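Local coordinates for ORF10 (Moritella marina, PDB 6RIW), which probably elongates acyl chains by carbon-carbon condensation, this chain being the ketosynthase-chain length factor didomain of a polyunsaturated fatty acid synthase, at residues F190-A195 with P658-S663; V578-G583 with N643-R648; G116-N121 with C200-L205. All blocks are in the same frame, centred on the assembly; numbering follows the deposited sequence.

Strand 116-120 opens interaction 3, and before the chain returns to close it with helix segment 200-205 it lays down strand 190-193, the first partner of interaction 1. Interactions 1 and 3 therefore cross along the sequence, and both use strands that neighbour each other in the first ketosynthase-like half. The second half follows: interaction 2 opens at 578-583, closes at 643-648, and is nested inside the long loop that interaction 1 completes at 658-663. Interactions 3 and 2, which come in series, each set a helix against a strand within one half. Interaction 1 joins the halves edge to edge, and a probable hydrogen bond from V662 N to V580 O connects it to interaction 2.

Interaction 1 of 3, residues F190-A195 with P658-S663; sequences FALDAA and PAITVS
A191 and S663 exchange two backbone hydrogen bonds, A191 N to S663 O at 3.0 Å and S663 N to A191 O at 2.9 Å, both nearly straight at the hydrogen (169° and 170°). D193 and T661 repeat the exchange with longer bonds, D193 N to T661 O at 3.1 Å and T661 N to D193 O at 3.2 Å. L192 and V662 form the non-hydrogen-bonded pair between them, and the three bridges define a regular antiparallel ladder.

The side chains of D193 and T661 run alongside each other in the same direction, with T661 OG1 3.0 Å from D193 CB. CG of D193 is anti to its backbone N (chi1 -178°), and one water links the two side chains, donating to D193 OD2 at 2.6 Å and bonding T661 OG1 at 2.8 Å. D193 OD1 accepts from A195 N at 2.8 Å, from above the carboxylate plane, closing an Asx turn. An alanine at D193 would probably leave the A195 amide without its acceptor and the water without its carboxylate mate, freeing the turn to shift.

On the face of L192 and V662 the contact is apolar: V662 CG1 meets F190 CD2, and I660 CG2 packs against A194 CB. L675 of helix 668-682 touches both F190 and V662, and L205 of helix 198-211 touches L192.

The seam between the two ketosynthase-like halves, characteristic of thiolase-fold dimers, rests on paired backbone groups in a buried setting, where the aspartate's negative charge is probably stabilised by the water, the A195 amide and, more weakly, N643 N of helix 642-653.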
ATOM      1  N   PHE A 190       2.873   8.771  -6.203  1.00 12.51           N
ATOM      2  CA  PHE A 190       2.423   7.416  -5.915  1.00 14.13           C
ATOM      3  C   PHE A 190       2.477   7.212  -4.408  1.00 13.94           C
ATOM      4  O   PHE A 190       3.045   8.020  -3.672  1.00 12.50           O
ATOM      5  CB  PHE A 190       3.246   6.350  -6.656  1.00 11.65           C
ATOM      6  CG  PHE A 190       4.739   6.353  -6.341  1.00 14.94           C
ATOM      7  CD1 PHE A 190       5.613   7.163  -7.058  1.00 13.49           C
ATOM      8  CD2 PHE A 190       5.259   5.500  -5.368  1.00 12.19           C
ATOM      9  CE1 PHE A 190       7.013   7.145  -6.771  1.00 13.62           C
ATOM     10  CE2 PHE A 190       6.631   5.452  -5.092  1.00 13.87           C
ATOM     11  CZ  PHE A 190       7.511   6.278  -5.792  1.00 13.27           C
ATOM     12  N   ALA A 191       1.821   6.150  -3.957  1.00 12.81           N
ATOM     13  CA  ALA A 191       1.933   5.674  -2.585  1.00 11.24           C
ATOM     14  C   ALA A 191       2.798   4.422  -2.568  1.00 11.45           C
ATOM     15  O   ALA A 191       2.929   3.717  -3.577  1.00 13.33           O
ATOM     16  CB  ALA A 191       0.554   5.372  -1.992  1.00 10.91           C
ATOM     17  N   LEU A 192       3.399   4.149  -1.412  1.00 12.46           N
ATOM     18  CA  LEU A 192       4.184   2.931  -1.250  1.00 12.93           C
ATOM     19  C   LEU A 192       3.927   2.349   0.130  1.00 13.60           C
ATOM     20  O   LEU A 192       3.436   3.035   1.032  1.00 14.15           O
ATOM     21  CB  LEU A 192       5.695   3.185  -1.451  1.00 13.86           C
ATOM     22  CG  LEU A 192       6.425   4.102  -0.461  1.00 14.32           C
ATOM     23  CD1 LEU A 192       6.849   3.394   0.836  1.00 14.05           C
ATOM     24  CD2 LEU A 192       7.678   4.680  -1.122  1.00 12.51           C
ATOM     25  N   ASP A 193       4.295   1.077   0.296  1.00 12.13           N
ATOM     26  CA  ASP A 193       4.200   0.381   1.577  1.00 16.45           C
ATOM     27  C   ASP A 193       5.509  -0.367   1.782  1.00 14.59           C
ATOM     28  O   ASP A 193       5.866  -1.231   0.978  1.00 13.59           O
ATOM     29  CB  ASP A 193       2.995  -0.576   1.591  1.00 18.18           C
ATOM     30  CG  ASP A 193       2.785  -1.332   2.924  1.00 26.76           C
ATOM     31  OD1 ASP A 193       3.401  -0.995   3.974  1.00 27.12           O
ATOM     32  OD2 ASP A 193       1.935  -2.280   2.920  1.00 29.36           O
ATOM     33  N   ALA A 194       6.231  -0.000   2.829  1.00 14.85           N
ATOM     34  CA  ALA A 194       7.376  -0.742   3.346  1.00 15.23           C
ATOM     35  C   ALA A 194       7.183  -1.000   4.841  1.00 18.37           C
ATOM     36  O   ALA A 194       8.144  -0.986   5.607  1.00 16.28           O
ATOM     37  CB  ALA A 194       8.683   0.016   3.098  1.00 16.51           C
ATOM     38  N   ALA A 195       5.930  -1.201   5.261  1.00 16.47           N
ATOM     39  CA  ALA A 195       5.524  -1.408   6.666  1.00 16.85           C
ATOM     40  C   ALA A 195       6.121  -0.278   7.504  1.00 16.49           C
ATOM     41  O   ALA A 195       6.020   0.891   7.093  1.00 15.75           O
ATOM     42  CB  ALA A 195       5.889  -2.825   7.117  1.00 17.34           C
ATOM     43  N   PRO A 658      15.625  -2.836  -2.251  1.00 17.34           N
ATOM     44  CA  PRO A 658      14.328  -2.482  -1.652  1.00 18.10           C
ATOM     45  C   PRO A 658      13.212  -3.385  -2.174  1.00 16.52           C
ATOM     46  O   PRO A 658      13.197  -3.753  -3.346  1.00 15.62           O
ATOM     47  CB  PRO A 658      14.127  -1.021  -2.076  1.00 17.02           C
ATOM     48  CG  PRO A 658      14.965  -0.856  -3.313  1.00 17.42           C
ATOM     49  CD  PRO A 658      16.170  -1.755  -3.086  1.00 17.48           C
ATOM     50  N   ALA A 659      12.287  -3.759  -1.281  1.00 13.02           N
ATOM     51  CA  ALA A 659      11.156  -4.623  -1.603  1.00 16.83           C
ATOM     52  C   ALA A 659       9.905  -3.938  -1.074  1.00 16.96           C
ATOM     53  O   ALA A 659       9.696  -3.875   0.144  1.00 16.44           O
ATOM     54  CB  ALA A 659      11.314  -6.012  -0.981  1.00 16.62           C
ATOM     55  N   ILE A 660       9.067  -3.421  -1.969  1.00 15.17           N
ATOM     56  CA  ILE A 660       7.940  -2.598  -1.544  1.00 14.12           C
ATOM     57  C   ILE A 660       6.732  -2.837  -2.435  1.00 14.53           C
ATOM     58  O   ILE A 660       6.845  -3.361  -3.544  1.00 14.57           O
ATOM     59  CB  ILE A 660       8.273  -1.092  -1.568  1.00 12.09           C
ATOM     60  CG1 ILE A 660       8.631  -0.650  -2.997  1.00 12.54           C
ATOM     61  CG2 ILE A 660       9.347  -0.739  -0.535  1.00 17.66           C
ATOM     62  CD1 ILE A 660       8.804   0.870  -3.145  1.00 15.58           C
ATOM     63  N   THR A 661       5.563  -2.405  -1.955  1.00 13.40           N
ATOM     64  CA  THR A 661       4.444  -2.240  -2.877  1.00 11.84           C
ATOM     65  C   THR A 661       4.378  -0.786  -3.320  1.00 12.86           C
ATOM     66  O   THR A 661       4.850   0.116  -2.623  1.00 10.26           O
ATOM     67  CB  THR A 661       3.098  -2.676  -2.267  1.00 14.79           C
ATOM     68  OG1 THR A 661       2.754  -1.819  -1.177  1.00 18.73           O
ATOM     69  CG2 THR A 661       3.175  -4.118  -1.794  1.00 17.59           C
ATOM     70  N   VAL A 662       3.809  -0.579  -4.510  1.00 10.28           N
ATOM     71  CA  VAL A 662       3.622   0.727  -5.121  1.00 10.75           C
ATOM     72  C   VAL A 662       2.163   0.779  -5.558  1.00 12.57           C
ATOM     73  O   VAL A 662       1.684  -0.155  -6.211  1.00 12.58           O
ATOM     74  CB  VAL A 662       4.547   0.929  -6.340  1.00 10.83           C
ATOM     75  CG1 VAL A 662       4.204   2.223  -7.068  1.00 11.25           C
ATOM     76  CG2 VAL A 662       6.022   0.955  -5.895  1.00 13.48           C
ATOM     77  N   SER A 663       1.456   1.837  -5.179  1.00 10.31           N
ATOM     78  CA  SER A 663       0.034   1.954  -5.476  1.00 13.37           C
ATOM     79  C   SER A 663      -0.228   3.286  -6.160  1.00 13.04           C
ATOM     80  O   SER A 663       0.073   4.349  -5.606  1.00 12.67           O
ATOM     81  CB  SER A 663      -0.803   1.814  -4.197  1.00 13.01           C
ATOM     82  OG  SER A 663      -0.549   0.561  -3.570  1.00 16.08           O
TER
HETATM   83  O   HOH W   1       0.707  -2.508   0.597  1.00 19.23           O

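Interaction 2 of 3, residues V578-G583 with N643-R648; sequences VLVAMG and NIMASR
A646 packs its CB against two valines of strand 578-581, and the closest approach of the contact is here. V580 CG2 lies 3.7 Å from A646 CB, and V578 CG1 lies 4.0 Å from the same atom. With an alanine as the helix residue facing the strand, the CA atoms of V578 and A646 come within 5.9 Å.

Toward M582 the contacts are slightly longer than that closest one and depend on thioether chains. V580 CG1 is 4.0 Å from M645 SD, the two side chains crossing obliquely. M582 folds back through chi2 79° and chi3 83°, the latter placing CE, which meets M645 CE at 3.9 Å. No hydrogen bond crosses between the segments, and all five touching residues are buried. M557 of helix 552-567 touches both V580 and M645. R648, which makes no contact with the strand, is partly exposed, its guanidinium bonded to Q554 and T638.

Strand and helix run roughly antiparallel, at 143°, with a closest axis approach of 8.2 Å. Such a helix laid over a strand of the central sheet fits the layered alpha/beta architecture of the thiolase fold, here in the second half, presumably the chain length factor.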
ATOM      1  N   VAL A 578      12.449  -5.456  -5.592  1.00 13.52           N
ATOM      2  CA  VAL A 578      11.158  -6.063  -5.913  1.00 12.49           C
ATOM      3  C   VAL A 578      10.089  -4.996  -5.699  1.00 15.05           C
ATOM      4  O   VAL A 578       9.927  -4.501  -4.576  1.00 15.77           O
ATOM      5  CB  VAL A 578      10.870  -7.303  -5.051  1.00 14.58           C
ATOM      6  CG1 VAL A 578       9.540  -7.945  -5.443  1.00 13.51           C
ATOM      7  CG2 VAL A 578      11.994  -8.367  -5.189  1.00 14.52           C
ATOM      8  N   LEU A 579       9.398  -4.605  -6.771  1.00 11.90           N
ATOM      9  CA  LEU A 579       8.327  -3.625  -6.688  1.00 11.11           C
ATOM     10  C   LEU A 579       7.028  -4.332  -7.025  1.00 12.96           C
ATOM     11  O   LEU A 579       6.943  -5.000  -8.059  1.00 15.45           O
ATOM     12  CB  LEU A 579       8.558  -2.462  -7.667  1.00 11.66           C
ATOM     13  CG  LEU A 579       9.936  -1.791  -7.631  1.00 14.83           C
ATOM     14  CD1 LEU A 579       9.968  -0.709  -8.678  1.00 11.47           C
ATOM     15  CD2 LEU A 579      10.218  -1.188  -6.247  1.00 14.78           C
ATOM     16  N   VAL A 580       6.024  -4.223  -6.157  1.00 10.88           N
ATOM     17  CA  VAL A 580       4.749  -4.887  -6.426  1.00 10.08           C
ATOM     18  C   VAL A 580       3.684  -3.813  -6.639  1.00 11.15           C
ATOM     19  O   VAL A 580       3.313  -3.099  -5.701  1.00 10.61           O
ATOM     20  CB  VAL A 580       4.354  -5.842  -5.294  1.00 13.18           C
ATOM     21  CG1 VAL A 580       3.007  -6.500  -5.599  1.00 12.31           C
ATOM     22  CG2 VAL A 580       5.447  -6.912  -5.096  1.00 15.87           C
ATOM     23  N   ALA A 581       3.173  -3.725  -7.862  1.00  9.89           N
ATOM     24  CA  ALA A 581       2.042  -2.864  -8.176  1.00  9.88           C
ATOM     25  C   ALA A 581       0.756  -3.516  -7.692  1.00 12.74           C
ATOM     26  O   ALA A 581       0.460  -4.657  -8.052  1.00 11.10           O
ATOM     27  CB  ALA A 581       1.978  -2.609  -9.683  1.00 10.73           C
ATOM     28  N   MET A 582       0.002  -2.814  -6.854  1.00 12.58           N
ATOM     29  CA  MET A 582      -1.188  -3.426  -6.283  1.00 12.76           C
ATOM     30  C   MET A 582      -2.039  -2.325  -5.676  1.00 13.10           C
ATOM     31  O   MET A 582      -1.606  -1.178  -5.548  1.00 12.82           O
ATOM     32  CB  MET A 582      -0.815  -4.486  -5.234  1.00 13.82           C
ATOM     33  CG  MET A 582       0.152  -3.957  -4.145  1.00 12.94           C
ATOM     34  SD  MET A 582      -0.668  -2.970  -2.843  1.00 19.72           S
ATOM     35  CE  MET A 582      -1.277  -4.313  -1.771  1.00 16.25           C
ATOM     36  N   GLY A 583      -3.284  -2.680  -5.365  1.00 13.63           N
ATOM     37  CA  GLY A 583      -4.105  -1.944  -4.432  1.00 16.79           C
ATOM     38  C   GLY A 583      -4.568  -2.919  -3.359  1.00 17.87           C
ATOM     39  O   GLY A 583      -4.211  -4.103  -3.378  1.00 16.02           O
ATOM     40  N   ASN A 643       3.090  -5.234   1.833  1.00 16.75           N
ATOM     41  CA  ASN A 643       4.509  -5.228   1.492  1.00 16.75           C
ATOM     42  C   ASN A 643       5.162  -6.580   1.743  1.00 16.89           C
ATOM     43  O   ASN A 643       6.243  -6.848   1.205  1.00 18.86           O
ATOM     44  CB  ASN A 643       5.265  -4.141   2.262  1.00 19.20           C
ATOM     45  CG  ASN A 643       5.413  -4.470   3.739  1.00 21.24           C
ATOM     46  OD1 ASN A 643       4.433  -4.444   4.480  1.00 22.71           O
ATOM     47  ND2 ASN A 643       6.642  -4.781   4.175  1.00 18.28           N
ATOM     48  N   ILE A 644       4.523  -7.445   2.522  1.00 16.36           N
ATOM     49  CA  ILE A 644       5.191  -8.693   2.865  1.00 16.40           C
ATOM     50  C   ILE A 644       5.261  -9.601   1.650  1.00 16.73           C
ATOM     51  O   ILE A 644       6.178 -10.419   1.539  1.00 16.34           O
ATOM     52  CB  ILE A 644       4.502  -9.359   4.073  1.00 18.67           C
ATOM     53  CG1 ILE A 644       4.660  -8.447   5.299  1.00 19.45           C
ATOM     54  CG2 ILE A 644       5.116 -10.743   4.353  1.00 19.36           C
ATOM     55  CD1 ILE A 644       4.210  -9.061   6.649  1.00 23.52           C
ATOM     56  N   MET A 645       4.338  -9.458   0.694  1.00 15.73           N
ATOM     57  CA  MET A 645       4.451 -10.322  -0.479  1.00 18.61           C
ATOM     58  C   MET A 645       5.718 -10.015  -1.281  1.00 16.11           C
ATOM     59  O   MET A 645       6.346 -10.944  -1.815  1.00 18.16           O
ATOM     60  CB  MET A 645       3.176 -10.245  -1.331  1.00 21.02           C
ATOM     61  CG  MET A 645       2.968  -9.009  -2.167  1.00 18.10           C
ATOM     62  SD  MET A 645       1.379  -9.197  -3.054  1.00 20.40           S
ATOM     63  CE  MET A 645       0.541  -7.746  -2.446  1.00 20.48           C
ATOM     64  N   ALA A 646       6.151  -8.746  -1.326  1.00 14.34           N
ATOM     65  CA  ALA A 646       7.440  -8.440  -1.952  1.00 17.49           C
ATOM     66  C   ALA A 646       8.590  -9.030  -1.141  1.00 18.22           C
ATOM     67  O   ALA A 646       9.525  -9.618  -1.704  1.00 17.50           O
ATOM     68  CB  ALA A 646       7.620  -6.921  -2.100  1.00 15.53           C
ATOM     69  N   SER A 647       8.524  -8.894   0.186  1.00 14.82           N
ATOM     70  CA  SER A 647       9.540  -9.467   1.080  1.00 20.35           C
ATOM     71  C   SER A 647       9.670 -10.971   0.932  1.00 19.02           C
ATOM     72  O   SER A 647      10.769 -11.511   1.101  1.00 19.37           O
ATOM     73  CB  SER A 647       9.188  -9.164   2.537  1.00 19.04           C
ATOM     74  OG  SER A 647       9.348  -7.787   2.784  1.00 22.48           O
ATOM     75  N   ARG A 648       8.571 -11.670   0.659  1.00 14.68           N
ATOM     76  CA  ARG A 648       8.651 -13.128   0.583  1.00 19.25           C
ATOM     77  C   ARG A 648       9.503 -13.571  -0.599  1.00 20.58           C
ATOM     78  O   ARG A 648      10.202 -14.597  -0.517  1.00 19.24           O
ATOM     79  CB  ARG A 648       7.256 -13.742   0.472  1.00 19.32           C
ATOM     80  CG  ARG A 648       6.459 -13.724   1.773  1.00 20.50           C
ATOM     81  CD  ARG A 648       5.124 -14.427   1.573  1.00 22.13           C
ATOM     82  NE  ARG A 648       4.067 -13.812   2.369  1.00 23.60           N
ATOM     83  CZ  ARG A 648       3.832 -14.100   3.647  1.00 23.93           C
ATOM     84  NH1 ARG A 648       4.579 -15.008   4.279  1.00 23.60           N
ATOM     85  NH2 ARG A 648       2.850 -13.479   4.293  1.00 21.80           N
TER

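Interaction 3 of 3, residues G116-N121 with C200-L205; sequences GVILGN and CYSVKL
I118 and L205 make the apolar part of the contact. CG1 of I118 is anti to the carbonyl carbon (chi1 -61°), and chi2 of 172° extends CD1 onward until it lies 3.9 Å from L205 CB and 3.8 Å from L205 C. By these two distances I118 abuts the base of the leucine and the adjoining backbone; the two side chains cross at about a right angle.

Van der Waals contacts of the serine with the strand form a second group. The other branch of I118, CG2, is 3.8 Å from S202 OG and 3.9 Å from S202 CA. S202 CB sits 3.6 Å from I118 O, and S202 OG lies 3.2 Å from G120 N. The latter pair has too poor an angle to count as a hydrogen bond, so it is close approach without donation. The hydroxyl is instead bonded to S198 O, one turn earlier in its own helix, with a weak bond to G221 O. G120 has no side chain, though a CB built on it would point toward the helix, 3.6 Å from S202 OG.

No hydrogen bond joins the two segments, which run nearly antiparallel at 162°, with a closest axis approach of 7.4 Å.

Strand 115-120 lies between strands 189-193 and 217-224, its backbone bonded to both. Helix 198-211 has strands 115-120 and 189-193 on one side, where S202 also touches L192, and strands 283-292 and 443-450 on the other, where L205 reaches L290, Y201 touches A445 and V203 touches L447, as in the helix layer between the two sheets of the thiolase fold.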
ATOM      1  N   GLY A 116       6.356  16.829  -6.903  1.00 16.30           N
ATOM      2  CA  GLY A 116       5.712  15.538  -6.798  1.00 16.07           C
ATOM      3  C   GLY A 116       5.435  15.192  -5.341  1.00 14.73           C
ATOM      4  O   GLY A 116       5.719  15.972  -4.431  1.00 15.45           O
ATOM      5  N   VAL A 117       4.857  14.006  -5.131  1.00 14.55           N
ATOM      6  CA  VAL A 117       4.579  13.548  -3.762  1.00 12.38           C
ATOM      7  C   VAL A 117       4.699  12.028  -3.702  1.00 16.45           C
ATOM      8  O   VAL A 117       4.188  11.325  -4.573  1.00 13.80           O
ATOM      9  CB  VAL A 117       3.203  14.022  -3.246  1.00 15.92           C
ATOM     10  CG1 VAL A 117       2.072  13.696  -4.241  1.00 16.52           C
ATOM     11  CG2 VAL A 117       2.922  13.439  -1.845  1.00 15.56           C
ATOM     12  N   ILE A 118       5.404  11.522  -2.683  1.00 13.41           N
ATOM     13  CA  ILE A 118       5.475  10.089  -2.394  1.00 13.80           C
ATOM     14  C   ILE A 118       4.949   9.864  -0.981  1.00 14.97           C
ATOM     15  O   ILE A 118       5.444  10.472  -0.024  1.00 14.90           O
ATOM     16  CB  ILE A 118       6.906   9.531  -2.559  1.00 12.96           C
ATOM     17  CG1 ILE A 118       7.375   9.727  -4.005  1.00 13.97           C
ATOM     18  CG2 ILE A 118       6.942   8.049  -2.200  1.00 11.36           C
ATOM     19  CD1 ILE A 118       8.857   9.376  -4.229  1.00 15.21           C
ATOM     20  N   LEU A 119       3.957   8.979  -0.838  1.00 12.10           N
ATOM     21  CA  LEU A 119       3.205   8.847   0.408  1.00 11.23           C
ATOM     22  C   LEU A 119       3.298   7.415   0.914  1.00 12.87           C
ATOM     23  O   LEU A 119       2.840   6.499   0.231  1.00 12.35           O
ATOM     24  CB  LEU A 119       1.731   9.218   0.181  1.00 11.18           C
ATOM     25  CG  LEU A 119       0.784   9.078   1.376  1.00 14.49           C
ATOM     26  CD1 LEU A 119       1.069  10.197   2.366  1.00 15.43           C
ATOM     27  CD2 LEU A 119      -0.685   9.102   0.896  1.00 16.48           C
ATOM     28  N   GLY A 120       3.857   7.216   2.109  1.00 13.54           N
ATOM     29  CA  GLY A 120       3.749   5.905   2.745  1.00 11.47           C
ATOM     30  C   GLY A 120       2.330   5.680   3.259  1.00 14.35           C
ATOM     31  O   GLY A 120       1.696   6.586   3.807  1.00 14.00           O
ATOM     32  N   ASN A 121       1.820   4.451   3.086  1.00 12.83           N
ATOM     33  CA  ASN A 121       0.411   4.206   3.393  1.00 12.24           C
ATOM     34  C   ASN A 121       0.163   2.709   3.583  1.00 16.42           C
ATOM     35  O   ASN A 121       0.801   1.882   2.930  1.00 16.41           O
ATOM     36  CB  ASN A 121      -0.478   4.759   2.268  1.00 16.73           C
ATOM     37  CG  ASN A 121      -1.953   4.733   2.609  1.00 17.55           C
ATOM     38  OD1 ASN A 121      -2.341   4.696   3.776  1.00 16.81           O
ATOM     39  ND2 ASN A 121      -2.793   4.733   1.574  1.00 17.12           N
ATOM     40  N   CYS A 200      10.536   6.579   5.814  1.00 16.67           N
ATOM     41  CA  CYS A 200      11.885   6.856   5.336  1.00 16.71           C
ATOM     42  C   CYS A 200      12.111   6.349   3.926  1.00 17.43           C
ATOM     43  O   CYS A 200      12.940   6.915   3.207  1.00 15.78           O
ATOM     44  CB  CYS A 200      12.910   6.261   6.286  1.00 20.10           C
ATOM     45  SG  CYS A 200      12.721   7.008   7.950  1.00 23.06           S
ATOM     46  N   TYR A 201      11.408   5.289   3.516  1.00 13.76           N
ATOM     47  CA  TYR A 201      11.391   4.939   2.094  1.00 14.57           C
ATOM     48  C   TYR A 201      10.875   6.099   1.248  1.00 14.70           C
ATOM     49  O   TYR A 201      11.447   6.415   0.196  1.00 13.64           O
ATOM     50  CB  TYR A 201      10.539   3.690   1.866  1.00 14.39           C
ATOM     51  CG  TYR A 201      11.350   2.412   2.012  1.00 14.87           C
ATOM     52  CD1 TYR A 201      11.893   2.052   3.238  1.00 16.55           C
ATOM     53  CD2 TYR A 201      11.582   1.577   0.916  1.00 14.87           C
ATOM     54  CE1 TYR A 201      12.643   0.890   3.387  1.00 15.78           C
ATOM     55  CE2 TYR A 201      12.344   0.421   1.046  1.00 13.80           C
ATOM     56  CZ  TYR A 201      12.870   0.087   2.289  1.00 19.00           C
ATOM     57  OH  TYR A 201      13.617  -1.055   2.449  1.00 17.87           O
ATOM     58  N   SER A 202       9.774   6.724   1.671  1.00 12.76           N
ATOM     59  CA  SER A 202       9.222   7.841   0.906  1.00 12.66           C
ATOM     60  C   SER A 202      10.204   9.005   0.815  1.00 14.33           C
ATOM     61  O   SER A 202      10.369   9.614  -0.255  1.00 12.81           O
ATOM     62  CB  SER A 202       7.901   8.314   1.537  1.00 14.20           C
ATOM     63  OG  SER A 202       6.969   7.246   1.513  1.00 23.78           O
ATOM     64  N   VAL A 203      10.850   9.344   1.930  1.00 13.12           N
ATOM     65  CA  VAL A 203      11.798  10.463   1.914  1.00 16.06           C
ATOM     66  C   VAL A 203      12.990  10.146   1.012  1.00 17.52           C
ATOM     67  O   VAL A 203      13.387  10.964   0.162  1.00 16.32           O
ATOM     68  CB  VAL A 203      12.231  10.812   3.353  1.00 13.47           C
ATOM     69  CG1 VAL A 203      13.447  11.761   3.348  1.00 15.71           C
ATOM     70  CG2 VAL A 203      11.036  11.437   4.093  1.00 12.79           C
ATOM     71  N   LYS A 204      13.557   8.946   1.160  1.00 15.36           N
ATOM     72  CA  LYS A 204      14.710   8.561   0.356  1.00 15.87           C
ATOM     73  C   LYS A 204      14.365   8.546  -1.134  1.00 17.15           C
ATOM     74  O   LYS A 204      15.112   9.077  -1.958  1.00 14.93           O
ATOM     75  CB  LYS A 204      15.236   7.201   0.818  1.00 17.39           C
ATOM     76  CG  LYS A 204      16.406   6.661  -0.004  1.00 19.86           C
ATOM     77  CD  LYS A 204      17.587   7.628   0.034  1.00 28.05           C
ATOM     78  CE  LYS A 204      18.746   7.170  -0.879  1.00 30.81           C
ATOM     79  NZ  LYS A 204      18.295   6.419  -2.087  1.00 34.61           N
ATOM     80  N   LEU A 205      13.225   7.953  -1.508  1.00 14.92           N
ATOM     81  CA  LEU A 205      12.878   7.938  -2.928  1.00 13.66           C
ATOM     82  C   LEU A 205      12.536   9.330  -3.438  1.00 15.95           C
ATOM     83  O   LEU A 205      12.759   9.631  -4.619  1.00 16.29           O
ATOM     84  CB  LEU A 205      11.704   6.973  -3.171  1.00 12.46           C
ATOM     85  CG  LEU A 205      12.024   5.508  -2.899  1.00 14.70           C
ATOM     86  CD1 LEU A 205      10.779   4.671  -3.201  1.00 17.14           C
ATOM     87  CD2 LEU A 205      13.201   5.013  -3.733  1.00 18.70           C
TER